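Probable arabinosyltransferase B (Mycobacterium tuberculosis H37Rv, PDB 7BVF) polymerises arabinose into the arabinan of arabinogalactan, as a membrane-embedded arabinosyltransferase of mycobacterial cell-wall synthesis. Local coordinates at residues 59-64 against 1075-1080. Numbering follows the deposited sequence.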
loop_
_atom_site.group_PDB
_atom_site.type_symbol
_atom_site.label_atom_id
_atom_site.label_comp_id
_atom_site.label_asym_id
_atom_site.label_seq_id
_atom_site.Cartn_x
_atom_site.Cartn_y
_atom_site.Cartn_z
ATOM N N PRO A 59 30.570 18.789 -40.385
ATOM C CA PRO A 59 30.991 17.870 -41.447
ATOM C C PRO A 59 31.401 16.383 -41.429
ATOM O O PRO A 59 30.506 15.660 -41.854
ATOM C CB PRO A 59 31.804 18.875 -42.224
ATOM C CG PRO A 59 30.776 19.957 -42.365
ATOM C CD PRO A 59 29.992 19.911 -41.075
ATOM N N GLN A 60 32.656 16.015 -41.111
ATOM C CA GLN A 60 33.299 14.652 -40.997
ATOM C C GLN A 60 34.216 14.370 -42.191
ATOM O O GLN A 60 35.431 14.364 -42.009
ATOM C CB GLN A 60 32.443 13.389 -40.849
ATOM C CG GLN A 60 31.568 13.279 -39.622
ATOM C CD GLN A 60 32.417 13.346 -38.401
ATOM O OE1 GLN A 60 33.564 13.691 -38.483
ATOM N NE2 GLN A 60 31.859 13.052 -37.258
ATOM N N ARG A 61 33.643 13.968 -43.318
ATOM C CA ARG A 61 34.355 13.733 -44.564
ATOM C C ARG A 61 34.228 14.896 -45.534
ATOM O O ARG A 61 34.603 14.759 -46.703
ATOM C CB ARG A 61 33.851 12.447 -45.225
ATOM C CG ARG A 61 34.582 11.186 -44.786
ATOM C CD ARG A 61 34.002 10.621 -43.500
ATOM N NE ARG A 61 32.623 10.174 -43.669
ATOM C CZ ARG A 61 31.842 9.766 -42.672
ATOM N NH1 ARG A 61 32.304 9.746 -41.430
ATOM N NH2 ARG A 61 30.598 9.377 -42.917
ATOM N N GLY A 62 33.718 16.035 -45.076
ATOM C CA GLY A 62 33.456 17.151 -45.958
ATOM C C GLY A 62 32.381 16.826 -46.972
ATOM O O GLY A 62 32.560 17.064 -48.169
ATOM N N GLN A 63 31.260 16.270 -46.509
ATOM C CA GLN A 63 30.187 15.889 -47.414
ATOM C C GLN A 63 28.796 16.271 -46.928
ATOM O O GLN A 63 27.825 15.991 -47.637
ATOM C CB GLN A 63 30.229 14.379 -47.689
ATOM C CG GLN A 63 31.238 13.990 -48.749
ATOM C CD GLN A 63 31.091 14.808 -50.017
ATOM O OE1 GLN A 63 32.060 15.379 -50.516
ATOM N NE2 GLN A 63 29.876 14.862 -50.549
ATOM N N LEU A 64 28.665 16.877 -45.749
ATOM C CA LEU A 64 27.411 17.479 -45.295
ATOM C C LEU A 64 26.272 16.458 -45.257
ATOM O O LEU A 64 25.214 16.640 -45.859
ATOM C CB LEU A 64 27.040 18.676 -46.174
ATOM C CG LEU A 64 26.313 19.801 -45.452
ATOM C CD1 LEU A 64 27.247 20.447 -44.452
ATOM C CD2 LEU A 64 25.801 20.819 -46.450
ATOM N N PRO A 1075 27.691 5.926 -38.641
ATOM C CA PRO A 1075 28.310 6.371 -37.388
ATOM C C PRO A 1075 29.403 7.398 -37.642
ATOM O O PRO A 1075 29.827 7.644 -38.772
ATOM C CB PRO A 1075 28.873 5.079 -36.785
ATOM C CG PRO A 1075 28.948 4.120 -37.914
ATOM C CD PRO A 1075 27.818 4.473 -38.827
ATOM N N ALA A 1076 29.864 8.004 -36.554
ATOM C CA ALA A 1076 30.786 9.127 -36.611
ATOM C C ALA A 1076 32.199 8.715 -36.215
ATOM O O ALA A 1076 32.418 7.698 -35.555
ATOM C CB ALA A 1076 30.305 10.255 -35.699
ATOM N N GLN A 1077 33.162 9.527 -36.642
ATOM C CA GLN A 1077 34.538 9.428 -36.179
ATOM C C GLN A 1077 34.709 10.320 -34.957
ATOM O O GLN A 1077 34.162 11.425 -34.902
ATOM C CB GLN A 1077 35.506 9.838 -37.284
ATOM C CG GLN A 1077 35.197 9.202 -38.622
ATOM C CD GLN A 1077 35.872 9.915 -39.774
ATOM O OE1 GLN A 1077 36.529 10.938 -39.587
ATOM N NE2 GLN A 1077 35.715 9.373 -40.974
ATOM N N LEU A 1078 35.479 9.846 -33.978
ATOM C CA LEU A 1078 35.325 10.336 -32.619
ATOM C C LEU A 1078 36.421 11.270 -32.122
ATOM O O LEU A 1078 36.244 11.860 -31.054
ATOM C CB LEU A 1078 35.205 9.159 -31.646
ATOM C CG LEU A 1078 34.238 9.431 -30.498
ATOM C CD1 LEU A 1078 32.892 9.855 -31.047
ATOM C CD2 LEU A 1078 34.102 8.215 -29.605
ATOM N N GLU A 1079 37.542 11.421 -32.831
ATOM C CA GLU A 1079 38.529 12.448 -32.481
ATOM C C GLU A 1079 38.999 12.283 -31.030
ATOM O O GLU A 1079 38.605 13.023 -30.125
ATOM C CB GLU A 1079 37.965 13.853 -32.725
ATOM C CG GLU A 1079 38.972 14.974 -32.532
ATOM C CD GLU A 1079 39.782 15.249 -33.777
ATOM O OE1 GLU A 1079 39.277 14.980 -34.886
ATOM O OE2 GLU A 1079 40.924 15.734 -33.649
ATOM N N LEU A 1080 39.760 11.213 -30.818
ATOM C CA LEU A 1080 40.211 10.846 -29.486
ATOM C C LEU A 1080 41.529 11.535 -29.129
ATOM O O LEU A 1080 42.240 12.074 -29.979
ATOM C CB LEU A 1080 40.366 9.332 -29.381
ATOM C CG LEU A 1080 39.063 8.540 -29.407
ATOM C CD1 LEU A 1080 39.312 7.136 -29.911
ATOM C CD2 LEU A 1080 38.452 8.508 -28.025
#
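Gln-1077 reaches across to two consecutive residues, Gln-60 and Arg-61, and these three long polar side chains bury most of the surface in this small contact. In Gln-1077, chi1 (-47°) sets CG beside the backbone N, and from there the extended chain runs antiparallel to the Gln-60 side chain; the two amide planes lie 43° apart and their OE1 atoms approach no closer than 4.2 Å. The bent chain of Gln-60 instead brings NE2 to the methyl CB of Ala-1076, 3.6 Å away, and to 3.7 Å from the backbone O of Gln-1077. The small alanine puts no bulk between this amide and the 1076-1077 backbone, its CB making just a van der Waals contact with NE2.

Arg-61, bent at chi2 and chi3, meets the Gln-1077 amide with CD and with NH1. Gln-1077 NE2 sits at the guanidinium edge, near its plane, 3.5 Å from NH1; as modelled, both are donors, and the pair is not a hydrogen bond. Pro-1075 O lies on the other flank of NH1, also near the plane, at a long 4.2 Å from NH1. Flexible glutamine and arginine fit such a surface, where exposed polar ends are probably solvated.

Leu-1078 hydrogen-bonds through its backbone to Met-55, so this loop-to-loop surface contact flanks the pairing of outermost strand 1080-1084 with strand 49-56, consistent with a C-terminal strand completing the antiparallel sheet of the concanavalin-like domain.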